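Local coordinates for peptidase M16 inactive domain family protein (Pseudomonas fluorescens, PDB 3GWB) that belongs to the peptidase M16 inactive domain family and is only tentatively assigned hydrolase activity and metal binding, at residues L40-S46 with Y91-A97; E21-L26 with A194-A200; A52-L58 with S175-I179; A255-R261 with M306-F312. All coordinates share one frame; numbering follows the deposited sequence.

Contact 1 of 4, residues L40-S46 with Y91-A97; sequences LIFAAGS and YKDMAVA
Ala95 fits its methyl group into a shallow hollow formed by Ala44, with CB of Ala95 3.8 Å from CB of Ala44 and 3.3 Å from Ala44 O. The next hollow fits backbone alone: CA of Gly45 comes within 3.2 Å of Tyr91 O, and a side chain here would run into Lys92 O and Met94 N. Beyond it, Ser46 N reaches Tyr91 O at 2.8 Å, while a water bridges Gly45 N and, weakly, Asp93 O. The Phe42 ring turns its edge to the other strand, and Ala95 O lies in the ring plane, 3.7 Å from CD2 of Phe42. Leu40, Phe42, Ala95 and Ala97 share this face; Phe115 and Val119 of helix 105-120 cover Leu40, Phe42 and Ala97 there, while Tyr192 lies against Ala95. Ile41 points to the other face, as Val96 does, and runs side by side with the selenomethionine Met94, just before the strand, CG2 of Ile41 3.9 Å from SE of Met94. Phe377 of helix 365-377 packs on both side chains. Paired backbone bonds, among them Phe42 N to Ala95 O at 2.9 Å, hold Leu40 to Ala97 and Phe42 to Ala95. After Phe42 the first strand leaves through an inverse gamma turn centred on Ala43. This is an antiparallel strand pair inside the mixed six-stranded sheet of an alpha/beta domain, as in M16 peptidases.

Contact 2 of 4, residues E21-L26 with A194-A200; sequences EGAKVL and AGNVVIA
Ala23 and Ile199 meet through methyl groups: CB of Ala23 lies 3.8 Å from CD1 of Ile199 and equally far (3.8 Å) from CG1 of Val197, whose place between its own backbone N and carbonyl carbon (chi1 76°) turns that branch toward Ala23. Other apolar contacts follow the strands. CG2 of Val25 slants across Ile199 at 4.1 Å from its CB, and on the opposite face of the sheet CD1 of Leu26 makes a similar slanting approach to CG1 of Val198 at 4.2 Å. Before the strands begin, CB of Glu21 presses on CB of Ala194 at 3.3 Å, a tight contact of aliphatic carbons. The Glu21 carboxylate itself turns away and bonds to Ser218 of helix 207-220. Hydrogen bonding across the pair belongs to the backbone. Ile199 is straddled by Lys24 and Leu26 in the parallel manner: its N gives a short, almost straight bond to Lys24 O (2.6 Å, 177°), and its O receives Leu26 N at 2.8 Å. Lys24 N to Val197 O is weak at 3.4 Å. CA-H groups add to the join, with Val25 CA directed at the same Ile199 O that takes Leu26 N. At Gly22 the chain turns so that a side chain would press on the carbonyl of the preceding residue. Helix 207-220 packs against Ala23, Val25 and Ile199, while helix 365-377 meets Leu26 and Ala200. Chemically, then, the two strands are joined by main-chain bonds and buried hydrocarbon, with no salt bridge across the pair.

Contact 3 of 4, residues A52-L58 with S175-I179; sequences APGVALL and SIPPI
Ser175 swings its hydroxyl out to Pro53: with OG placed opposite the backbone N (chi1 -169°), it donates to Pro53 O at 3.0 Å, in the carbonyl plane and on a lone pair. The same OG lies 3.2 Å from Pro53 CD, so the serine rests along the proline ring as well as on its carbonyl. With an alanine at this position, Pro53 O would probably lose this donor and a small gap would open beside the ring. That carbonyl belongs to the central peptide of a type II turn from Ala52 to Val55, and the turn places Gly54 at a positive phi (94°) that other residues rarely adopt. A side chain there would also strike CD1 of Ile176, which stands 4.3 Å from Gly54 CA. Ile179 does most of the apolar work. Its CG1 branch lies beside the backbone N (chi1 -58°) and bends again at chi2, which brings CD1 to Ala52 CB at 3.7 Å. The other branch, CG2, meets CD2 of Leu58 at 3.9 Å and CG2 of Val55 at 4.2 Å; the leucine and isoleucine overlap alongside one another, running in opposite senses. A type I turn from Ile176 to Ile179 presents both isoleucines to the start of the helix. Gly54 is the N-cap residue of helix 55-62, and Asp49 bonds to the N atoms of Gly54 and Ala56. Leu58 also packs on helix 126-143, whose Lys133 bonds to the carbonyls of Pro177 and Ile179, while Leu184 of helix 181-191 touches both Val55 and Ile179.

Contact 4 of 4, residues A255-R261 with M306-F312; sequences AQLGIDR and MQARGPF
Arg309 lays one face of its guanidinium over Leu257, whose CB stands 3.3 Å above the plane, offset toward the rim of the group. A bend at chi3 (74°) turns the group back so that NE donates in its own plane to Gly258 O, at 2.9 Å and nearly straight (167°); NH2 adds a weak bond to Leu257 O, and NH1 forms a salt bridge with Glu235. A leucine in its place would probably leave Gly258 O without this donor and the Glu235 carboxylate without its countercharge. The tight part is here and in the adjoining backbone: Gly258 N reaches Gly310 O at only 2.6 Å, where a CB on Gly258 would be cramped, and Ala255 CB lies 3.1 Å from Phe312 O. Gln256 and Phe312 exchange two backbone bonds. Toward Arg261 the fit is looser. Gly310 N bonds to Ile259 O from above the carbonyl plane, a water donates to that same oxygen, and partly exposed Asp260 rests its CB 3.4 Å from Met306 O, its OD2 bonding weakly to Gln232. Arg261 N to Met306 O (3.0 Å) closes this end. These are neighbouring inner, antiparallel strands of the M16 inactive domain's five-stranded mixed sheet, running into loops where they meet here.

Contacts 1 and 2 belong to one sheet and have centres about 13 Å apart; strands 35-42 and 197-203 are neighbours in it, and Val198 N lies 2.8 Å from Ile41 O, probably hydrogen-bonded. Contact 3 lies about 15 Å from contact 1, centre to centre, and Ala56 CB of its helix touches Gly45 O at 3.3 Å. Contact 4 sits on a second sheet, about 17 Å from contact 1 between centres, yet Asp93 OD2 reaches Gln307 N at 2.8 Å, a direct tie between the two sheets' loops. Contacts 2 and 4, with centres about 25 Å apart, do not touch. None of the four carries an assigned catalytic or metal site.

Contact 1 of 4, residues L40-S46 with Y91-A97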
loop_
_atom_site.group_PDB
_atom_site.type_symbol
_atom_site.label_atom_id
_atom_site.label_comp_id
_atom_site.label_asym_id
_atom_site.label_seq_id
_atom_site.Cartn_x
_atom_site.Cartn_y
_atom_site.Cartn_z
ATOM N N LEU A 40 1.956 16.732 -12.075
ATOM C CA LEU A 40 3.181 17.461 -12.392
ATOM C C LEU A 40 4.322 16.462 -12.424
ATOM O O LEU A 40 4.556 15.731 -11.462
ATOM C CB LEU A 40 3.464 18.534 -11.335
ATOM C CG LEU A 40 2.771 19.899 -11.437
ATOM C CD1 LEU A 40 1.286 19.743 -11.725
ATOM C CD2 LEU A 40 2.999 20.664 -10.138
ATOM N N ILE A 41 5.024 16.422 -13.546
ATOM C CA ILE A 41 6.143 15.513 -13.690
ATOM C C ILE A 41 7.410 16.341 -13.822
ATOM O O ILE A 41 7.549 17.104 -14.775
ATOM C CB ILE A 41 5.995 14.620 -14.955
ATOM C CG1 ILE A 41 4.697 13.804 -14.898
ATOM C CG2 ILE A 41 7.155 13.654 -15.027
ATOM C CD1 ILE A 41 3.427 14.633 -15.008
ATOM N N PHE A 42 8.317 16.206 -12.858
ATOM C CA PHE A 42 9.580 16.942 -12.866
ATOM C C PHE A 42 10.723 15.995 -13.193
ATOM O O PHE A 42 10.677 14.820 -12.839
ATOM C CB PHE A 42 9.893 17.540 -11.479
ATOM C CG PHE A 42 8.857 18.500 -10.966
ATOM C CD1 PHE A 42 9.045 19.861 -11.086
ATOM C CD2 PHE A 42 7.700 18.031 -10.338
ATOM C CE1 PHE A 42 8.108 20.754 -10.589
ATOM C CE2 PHE A 42 6.751 18.921 -9.838
ATOM C CZ PHE A 42 6.956 20.284 -9.964
ATOM N N ALA A 43 11.742 16.507 -13.874
ATOM C CA ALA A 43 12.935 15.713 -14.154
ATOM C C ALA A 43 13.737 15.867 -12.859
ATOM O O ALA A 43 14.796 16.512 -12.832
ATOM C CB ALA A 43 13.701 16.299 -15.328
ATOM N N ALA A 44 13.204 15.291 -11.782
ATOM C CA ALA A 44 13.814 15.366 -10.454
ATOM C C ALA A 44 13.903 14.009 -9.749
ATOM O O ALA A 44 13.643 13.903 -8.547
ATOM C CB ALA A 44 13.021 16.338 -9.584
ATOM N N GLY A 45 14.261 12.972 -10.498
ATOM C CA GLY A 45 14.396 11.649 -9.910
ATOM C C GLY A 45 15.793 11.449 -9.358
ATOM O O GLY A 45 16.607 12.366 -9.377
ATOM N N SER A 46 16.078 10.241 -8.881
ATOM C CA SER A 46 17.374 9.937 -8.300
ATOM C C SER A 46 18.543 10.115 -9.266
ATOM O O SER A 46 19.691 10.286 -8.839
ATOM C CB SER A 46 17.373 8.516 -7.724
ATOM O OG SER A 46 17.093 7.548 -8.720
ATOM N N TYR A 91 11.251 8.669 -8.506
ATOM C CA TYR A 91 11.794 7.465 -9.117
ATOM C C TYR A 91 13.200 7.710 -9.648
ATOM O O TYR A 91 13.924 8.547 -9.121
ATOM C CB TYR A 91 10.847 7.033 -10.238
ATOM C CG TYR A 91 9.414 7.002 -9.755
ATOM C CD1 TYR A 91 8.974 5.992 -8.900
ATOM C CD2 TYR A 91 8.526 8.030 -10.071
ATOM C CE1 TYR A 91 7.690 6.005 -8.365
ATOM C CE2 TYR A 91 7.236 8.057 -9.541
ATOM C CZ TYR A 91 6.825 7.042 -8.687
ATOM O OH TYR A 91 5.561 7.060 -8.145
ATOM N N LYS A 92 13.580 6.980 -10.692
ATOM C CA LYS A 92 14.905 7.115 -11.282
ATOM C C LYS A 92 15.043 8.373 -12.129
ATOM O O LYS A 92 15.957 9.163 -11.919
ATOM C CB LYS A 92 15.228 5.895 -12.153
ATOM C CG LYS A 92 15.344 4.581 -11.407
ATOM C CD LYS A 92 16.631 4.502 -10.630
ATOM C CE LYS A 92 16.880 3.091 -10.116
ATOM N NZ LYS A 92 18.224 2.988 -9.496
ATOM N N ASP A 93 14.148 8.563 -13.094
ATOM C CA ASP A 93 14.258 9.742 -13.943
ATOM C C ASP A 93 13.186 10.810 -13.761
ATOM O O ASP A 93 13.250 11.861 -14.388
ATOM C CB ASP A 93 14.387 9.333 -15.429
ATOM C CG ASP A 93 13.235 8.480 -15.915
ATOM O OD1 ASP A 93 12.422 8.031 -15.080
ATOM O OD2 ASP A 93 13.148 8.248 -17.145
HETATM N N MSE A 94 12.209 10.567 -12.894
HETATM C CA MSE A 94 11.173 11.564 -12.655
HETATM C C MSE A 94 10.713 11.594 -11.202
HETATM O O MSE A 94 10.991 10.680 -10.425
HETATM C CB MSE A 94 9.957 11.338 -13.575
HETATM C CG MSE A 94 9.305 9.954 -13.494
HETATM SE SE MSE A 94 7.669 9.860 -14.306
HETATM C CE MSE A 94 8.117 9.888 -16.031
ATOM N N ALA A 95 10.037 12.679 -10.848
ATOM C CA ALA A 95 9.473 12.879 -9.519
ATOM C C ALA A 95 8.110 13.489 -9.809
ATOM O O ALA A 95 7.973 14.312 -10.718
ATOM C CB ALA A 95 10.329 13.842 -8.699
ATOM N N VAL A 96 7.103 13.093 -9.042
ATOM C CA VAL A 96 5.764 13.594 -9.295
ATOM C C VAL A 96 5.050 14.173 -8.086
ATOM O O VAL A 96 5.361 13.855 -6.936
ATOM C CB VAL A 96 4.869 12.469 -9.881
ATOM C CG1 VAL A 96 5.604 11.755 -11.023
ATOM C CG2 VAL A 96 4.507 11.467 -8.797
ATOM N N ALA A 97 4.107 15.057 -8.384
ATOM C CA ALA A 97 3.254 15.683 -7.394
ATOM C C ALA A 97 1.921 15.720 -8.131
ATOM O O ALA A 97 1.845 16.190 -9.276
ATOM C CB ALA A 97 3.731 17.073 -7.066
HETATM O O HOH W 1 15.497 12.875 -13.376
HETATM O O HOH W 2 19.267 6.314 -9.315
#

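Contact 2 of 4, residues E21-L26 with A194-A200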
loop_
_atom_site.group_PDB
_atom_site.type_symbol
_atom_site.label_atom_id
_atom_site.label_comp_id
_atom_site.label_asym_id
_atom_site.label_seq_id
_atom_site.Cartn_x
_atom_site.Cartn_y
_atom_site.Cartn_z
ATOM N N GLU A 21 6.725 30.276 -18.251
ATOM C CA GLU A 21 7.947 29.782 -17.606
ATOM C C GLU A 21 8.588 28.648 -18.387
ATOM O O GLU A 21 9.621 28.120 -17.981
ATOM C CB GLU A 21 7.676 29.257 -16.193
ATOM C CG GLU A 21 7.398 30.296 -15.143
ATOM C CD GLU A 21 6.116 31.033 -15.413
ATOM O OE1 GLU A 21 5.161 30.386 -15.899
ATOM O OE2 GLU A 21 6.060 32.248 -15.133
ATOM N N GLY A 22 7.968 28.259 -19.492
ATOM C CA GLY A 22 8.514 27.181 -20.294
ATOM C C GLY A 22 8.020 25.799 -19.898
ATOM O O GLY A 22 8.579 24.792 -20.330
ATOM N N ALA A 23 6.981 25.733 -19.073
ATOM C CA ALA A 23 6.443 24.438 -18.668
ATOM C C ALA A 23 5.573 23.851 -19.786
ATOM O O ALA A 23 4.776 24.555 -20.411
ATOM C CB ALA A 23 5.623 24.578 -17.376
ATOM N N LYS A 24 5.725 22.556 -20.036
ATOM C CA LYS A 24 4.931 21.900 -21.062
ATOM C C LYS A 24 3.582 21.511 -20.459
ATOM O O LYS A 24 3.533 20.852 -19.426
ATOM C CB LYS A 24 5.643 20.641 -21.551
ATOM C CG LYS A 24 7.075 20.863 -21.990
ATOM C CD LYS A 24 7.761 19.539 -22.333
ATOM C CE LYS A 24 7.099 18.858 -23.524
ATOM N NZ LYS A 24 7.169 19.722 -24.733
ATOM N N VAL A 25 2.497 21.926 -21.098
ATOM C CA VAL A 25 1.153 21.601 -20.625
ATOM C C VAL A 25 0.400 20.679 -21.598
ATOM O O VAL A 25 0.399 20.907 -22.811
ATOM C CB VAL A 25 0.295 22.884 -20.442
ATOM C CG1 VAL A 25 -1.055 22.524 -19.847
ATOM C CG2 VAL A 25 1.013 23.888 -19.558
ATOM N N LEU A 26 -0.227 19.628 -21.069
ATOM C CA LEU A 26 -1.034 18.725 -21.895
ATOM C C LEU A 26 -2.391 18.615 -21.215
ATOM O O LEU A 26 -2.474 18.428 -19.994
ATOM C CB LEU A 26 -0.391 17.347 -22.025
ATOM C CG LEU A 26 0.830 17.289 -22.946
ATOM C CD1 LEU A 26 2.061 17.854 -22.229
ATOM C CD2 LEU A 26 1.065 15.848 -23.359
ATOM N N ALA A 194 10.111 25.624 -12.821
ATOM C CA ALA A 194 9.032 25.553 -13.798
ATOM C C ALA A 194 9.473 25.047 -15.172
ATOM O O ALA A 194 8.742 24.314 -15.835
ATOM C CB ALA A 194 8.376 26.916 -13.927
ATOM N N GLY A 195 10.665 25.440 -15.607
ATOM C CA GLY A 195 11.139 24.990 -16.904
ATOM C C GLY A 195 11.468 23.506 -16.933
ATOM O O GLY A 195 11.690 22.939 -18.002
ATOM N N ASN A 196 11.480 22.875 -15.761
ATOM C CA ASN A 196 11.813 21.453 -15.635
ATOM C C ASN A 196 10.598 20.570 -15.345
ATOM O O ASN A 196 10.745 19.413 -14.946
ATOM C CB ASN A 196 12.843 21.282 -14.505
ATOM C CG ASN A 196 13.586 19.965 -14.578
ATOM O OD1 ASN A 196 14.112 19.600 -15.627
ATOM N ND2 ASN A 196 13.652 19.251 -13.452
ATOM N N VAL A 197 9.400 21.106 -15.549
ATOM C CA VAL A 197 8.197 20.335 -15.262
ATOM C C VAL A 197 7.224 20.168 -16.426
ATOM O O VAL A 197 7.173 20.988 -17.349
ATOM C CB VAL A 197 7.412 20.969 -14.086
ATOM C CG1 VAL A 197 6.676 22.220 -14.575
ATOM C CG2 VAL A 197 6.429 19.943 -13.485
ATOM N N VAL A 198 6.461 19.083 -16.372
ATOM C CA VAL A 198 5.426 18.802 -17.357
ATOM C C VAL A 198 4.119 18.899 -16.582
ATOM O O VAL A 198 3.987 18.286 -15.530
ATOM C CB VAL A 198 5.529 17.374 -17.933
ATOM C CG1 VAL A 198 4.299 17.079 -18.800
ATOM C CG2 VAL A 198 6.799 17.240 -18.765
ATOM N N ILE A 199 3.165 19.663 -17.096
ATOM C CA ILE A 199 1.878 19.840 -16.426
ATOM C C ILE A 199 0.790 19.116 -17.207
ATOM O O ILE A 199 0.462 19.508 -18.322
ATOM C CB ILE A 199 1.522 21.341 -16.323
ATOM C CG1 ILE A 199 2.571 22.059 -15.476
ATOM C CG2 ILE A 199 0.141 21.524 -15.718
ATOM C CD1 ILE A 199 2.462 23.565 -15.547
ATOM N N ALA A 200 0.236 18.058 -16.621
ATOM C CA ALA A 200 -0.808 17.275 -17.274
ATOM C C ALA A 200 -2.127 17.470 -16.541
ATOM O O ALA A 200 -2.179 17.388 -15.320
ATOM C CB ALA A 200 -0.416 15.796 -17.281
#

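Contact 3 of 4, residues A52-L58 with S175-I179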
loop_
_atom_site.group_PDB
_atom_site.type_symbol
_atom_site.label_atom_id
_atom_site.label_comp_id
_atom_site.label_asym_id
_atom_site.label_seq_id
_atom_site.Cartn_x
_atom_site.Cartn_y
_atom_site.Cartn_z
ATOM N N ALA A 52 24.817 13.225 -3.770
ATOM C CA ALA A 52 23.977 13.036 -2.593
ATOM C C ALA A 52 22.844 12.033 -2.825
ATOM O O ALA A 52 21.669 12.393 -2.806
ATOM C CB ALA A 52 23.409 14.382 -2.137
ATOM N N PRO A 53 23.190 10.755 -3.039
ATOM C CA PRO A 53 22.190 9.708 -3.272
ATOM C C PRO A 53 21.021 9.823 -2.295
ATOM O O PRO A 53 21.226 9.919 -1.081
ATOM C CB PRO A 53 22.989 8.424 -3.070
ATOM C CG PRO A 53 24.343 8.805 -3.591
ATOM C CD PRO A 53 24.550 10.185 -2.998
ATOM N N GLY A 54 19.802 9.833 -2.833
ATOM C CA GLY A 54 18.618 9.941 -1.999
ATOM C C GLY A 54 18.064 11.347 -1.779
ATOM O O GLY A 54 16.970 11.501 -1.241
ATOM N N VAL A 55 18.792 12.382 -2.189
ATOM C CA VAL A 55 18.300 13.738 -1.963
ATOM C C VAL A 55 17.024 14.011 -2.768
ATOM O O VAL A 55 16.125 14.704 -2.301
ATOM C CB VAL A 55 19.393 14.802 -2.282
ATOM C CG1 VAL A 55 19.671 14.868 -3.779
ATOM C CG2 VAL A 55 18.958 16.157 -1.753
ATOM N N ALA A 56 16.930 13.433 -3.960
ATOM C CA ALA A 56 15.752 13.631 -4.796
ATOM C C ALA A 56 14.512 13.046 -4.137
ATOM O O ALA A 56 13.461 13.683 -4.072
ATOM C CB ALA A 56 15.964 12.984 -6.167
ATOM N N LEU A 57 14.637 11.830 -3.631
ATOM C CA LEU A 57 13.492 11.196 -3.008
ATOM C C LEU A 57 13.098 11.923 -1.724
ATOM O O LEU A 57 11.915 12.102 -1.431
ATOM C CB LEU A 57 13.811 9.728 -2.734
ATOM C CG LEU A 57 12.600 8.796 -2.705
ATOM C CD1 LEU A 57 12.917 7.516 -3.481
ATOM C CD2 LEU A 57 12.216 8.499 -1.261
ATOM N N LEU A 58 14.095 12.362 -0.968
ATOM C CA LEU A 58 13.829 13.064 0.279
ATOM C C LEU A 58 13.136 14.401 0.021
ATOM O O LEU A 58 12.207 14.777 0.735
ATOM C CB LEU A 58 15.142 13.276 1.032
ATOM C CG LEU A 58 15.082 13.720 2.493
ATOM C CD1 LEU A 58 14.088 12.873 3.280
ATOM C CD2 LEU A 58 16.490 13.603 3.088
ATOM N N SER A 175 24.541 7.833 3.153
ATOM C CA SER A 175 24.248 9.044 2.395
ATOM C C SER A 175 23.083 9.889 2.920
ATOM O O SER A 175 23.016 11.090 2.646
ATOM C CB SER A 175 23.993 8.666 0.931
ATOM O OG SER A 175 23.940 9.812 0.103
ATOM N N ILE A 176 22.179 9.278 3.681
ATOM C CA ILE A 176 21.011 9.994 4.198
ATOM C C ILE A 176 21.248 10.920 5.395
ATOM O O ILE A 176 20.803 12.069 5.392
ATOM C CB ILE A 176 19.866 8.999 4.551
ATOM C CG1 ILE A 176 19.397 8.277 3.284
ATOM C CG2 ILE A 176 18.698 9.726 5.184
ATOM C CD1 ILE A 176 18.892 9.200 2.209
ATOM N N PRO A 177 21.956 10.440 6.434
ATOM C CA PRO A 177 22.202 11.290 7.603
ATOM C C PRO A 177 22.745 12.687 7.302
ATOM O O PRO A 177 22.220 13.678 7.804
ATOM C CB PRO A 177 23.170 10.455 8.437
ATOM C CG PRO A 177 22.747 9.061 8.132
ATOM C CD PRO A 177 22.546 9.102 6.630
ATOM N N PRO A 178 23.791 12.787 6.468
ATOM C CA PRO A 178 24.409 14.067 6.103
ATOM C C PRO A 178 23.536 15.102 5.376
ATOM O O PRO A 178 23.794 16.304 5.483
ATOM C CB PRO A 178 25.602 13.643 5.247
ATOM C CG PRO A 178 25.929 12.284 5.766
ATOM C CD PRO A 178 24.565 11.672 5.899
ATOM N N ILE A 179 22.518 14.653 4.645
ATOM C CA ILE A 179 21.655 15.586 3.901
ATOM C C ILE A 179 21.068 16.695 4.775
ATOM O O ILE A 179 20.354 16.429 5.734
ATOM C CB ILE A 179 20.491 14.849 3.199
ATOM C CG1 ILE A 179 21.046 13.789 2.244
ATOM C CG2 ILE A 179 19.631 15.844 2.421
ATOM C CD1 ILE A 179 22.024 14.326 1.240
#

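Contact 4 of 4, residues A255-R261 with M306-F312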
loop_
_atom_site.group_PDB
_atom_site.type_symbol
_atom_site.label_atom_id
_atom_site.label_comp_id
_atom_site.label_asym_id
_atom_site.label_seq_id
_atom_site.Cartn_x
_atom_site.Cartn_y
_atom_site.Cartn_z
ATOM N N ALA A 255 18.680 -9.937 -16.291
ATOM C CA ALA A 255 18.448 -8.648 -16.910
ATOM C C ALA A 255 19.555 -8.217 -17.852
ATOM O O ALA A 255 20.642 -8.791 -17.871
ATOM C CB ALA A 255 18.265 -7.582 -15.821
ATOM N N GLN A 256 19.239 -7.190 -18.632
ATOM C CA GLN A 256 20.153 -6.581 -19.580
ATOM C C GLN A 256 19.497 -5.268 -19.940
ATOM O O GLN A 256 18.346 -5.030 -19.563
ATOM C CB GLN A 256 20.340 -7.453 -20.823
ATOM C CG GLN A 256 19.070 -7.887 -21.526
ATOM C CD GLN A 256 19.373 -8.759 -22.738
ATOM O OE1 GLN A 256 19.694 -8.254 -23.821
ATOM N NE2 GLN A 256 19.302 -10.071 -22.551
ATOM N N LEU A 257 20.218 -4.407 -20.645
ATOM C CA LEU A 257 19.664 -3.119 -21.018
ATOM C C LEU A 257 18.501 -3.280 -21.981
ATOM O O LEU A 257 18.595 -4.011 -22.966
ATOM C CB LEU A 257 20.740 -2.238 -21.654
ATOM C CG LEU A 257 21.877 -1.802 -20.729
ATOM C CD1 LEU A 257 22.836 -0.887 -21.492
ATOM C CD2 LEU A 257 21.298 -1.072 -19.524
ATOM N N GLY A 258 17.401 -2.600 -21.680
ATOM C CA GLY A 258 16.231 -2.670 -22.531
ATOM C C GLY A 258 16.202 -1.469 -23.450
ATOM O O GLY A 258 17.241 -1.030 -23.943
ATOM N N ILE A 259 15.014 -0.921 -23.675
ATOM C CA ILE A 259 14.874 0.237 -24.545
ATOM C C ILE A 259 14.592 1.496 -23.737
ATOM O O ILE A 259 14.305 1.425 -22.542
ATOM C CB ILE A 259 13.704 0.050 -25.532
ATOM C CG1 ILE A 259 12.416 -0.219 -24.745
ATOM C CG2 ILE A 259 14.001 -1.097 -26.488
ATOM C CD1 ILE A 259 11.148 0.004 -25.544
ATOM N N ASP A 260 14.697 2.650 -24.390
ATOM C CA ASP A 260 14.373 3.907 -23.733
ATOM C C ASP A 260 12.908 4.133 -24.111
ATOM O O ASP A 260 12.430 3.582 -25.103
ATOM C CB ASP A 260 15.268 5.059 -24.216
ATOM C CG ASP A 260 15.364 5.143 -25.721
ATOM O OD1 ASP A 260 14.320 5.036 -26.396
ATOM O OD2 ASP A 260 16.492 5.329 -26.228
ATOM N N ARG A 261 12.204 4.927 -23.314
ATOM C CA ARG A 261 10.780 5.168 -23.511
ATOM C C ARG A 261 10.292 5.629 -24.883
ATOM O O ARG A 261 9.202 5.237 -25.311
ATOM C CB ARG A 261 10.268 6.139 -22.442
ATOM C CG ARG A 261 8.752 6.303 -22.433
ATOM C CD ARG A 261 8.048 5.022 -22.001
ATOM N NE ARG A 261 6.590 5.119 -22.073
ATOM C CZ ARG A 261 5.890 5.119 -23.206
ATOM N NH1 ARG A 261 6.512 5.027 -24.374
ATOM N NH2 ARG A 261 4.561 5.191 -23.174
HETATM N N MSE A 306 13.069 4.255 -19.783
HETATM C CA MSE A 306 13.281 5.534 -19.130
HETATM C C MSE A 306 13.896 6.500 -20.128
HETATM O O MSE A 306 14.013 6.174 -21.310
HETATM C CB MSE A 306 14.198 5.356 -17.923
HETATM C CG MSE A 306 13.645 4.400 -16.878
HETATM SE SE MSE A 306 14.653 4.348 -15.379
HETATM C CE MSE A 306 15.718 3.009 -15.746
ATOM N N GLN A 307 14.280 7.687 -19.659
ATOM C CA GLN A 307 14.876 8.690 -20.534
ATOM C C GLN A 307 16.037 8.035 -21.260
ATOM O O GLN A 307 16.173 8.160 -22.472
ATOM C CB GLN A 307 15.366 9.886 -19.717
ATOM C CG GLN A 307 15.697 11.116 -20.546
ATOM C CD GLN A 307 16.064 12.310 -19.673
ATOM O OE1 GLN A 307 17.124 12.332 -19.044
ATOM N NE2 GLN A 307 15.177 13.304 -19.623
ATOM N N ALA A 308 16.878 7.340 -20.505
ATOM C CA ALA A 308 18.000 6.621 -21.087
ATOM C C ALA A 308 17.535 5.170 -21.119
ATOM O O ALA A 308 16.448 4.859 -20.629
ATOM C CB ALA A 308 19.239 6.766 -20.216
ATOM N N ARG A 309 18.341 4.279 -21.687
ATOM C CA ARG A 309 17.950 2.879 -21.757
ATOM C C ARG A 309 17.611 2.295 -20.392
ATOM O O ARG A 309 18.459 2.226 -19.491
ATOM C CB ARG A 309 19.047 2.042 -22.410
ATOM C CG ARG A 309 19.174 2.269 -23.904
ATOM C CD ARG A 309 20.282 1.415 -24.484
ATOM N NE ARG A 309 19.917 0.006 -24.588
ATOM C CZ ARG A 309 20.790 -0.965 -24.840
ATOM N NH1 ARG A 309 22.072 -0.670 -25.002
ATOM N NH2 ARG A 309 20.388 -2.224 -24.947
ATOM N N GLY A 310 16.355 1.888 -20.247
ATOM C CA GLY A 310 15.905 1.297 -19.006
ATOM C C GLY A 310 16.219 -0.181 -19.061
ATOM O O GLY A 310 16.606 -0.687 -20.109
ATOM N N PRO A 311 16.048 -0.914 -17.964
ATOM C CA PRO A 311 16.363 -2.338 -18.026
ATOM C C PRO A 311 15.230 -3.266 -18.479
ATOM O O PRO A 311 14.055 -2.901 -18.470
ATOM C CB PRO A 311 16.778 -2.633 -16.599
ATOM C CG PRO A 311 15.762 -1.813 -15.828
ATOM C CD PRO A 311 15.748 -0.497 -16.579
ATOM N N PHE A 312 15.619 -4.461 -18.902
ATOM C CA PHE A 312 14.680 -5.507 -19.258
ATOM C C PHE A 312 15.029 -6.490 -18.153
ATOM O O PHE A 312 16.208 -6.812 -17.955
ATOM C CB PHE A 312 14.978 -6.152 -20.608
ATOM C CG PHE A 312 14.249 -7.456 -20.805
ATOM C CD1 PHE A 312 12.883 -7.474 -21.089
ATOM C CD2 PHE A 312 14.914 -8.671 -20.636
ATOM C CE1 PHE A 312 12.187 -8.686 -21.179
ATOM C CE2 PHE A 312 14.230 -9.889 -20.725
ATOM C CZ PHE A 312 12.862 -9.895 -21.004
HETATM O O HOH W 3 13.435 -0.881 -21.128
#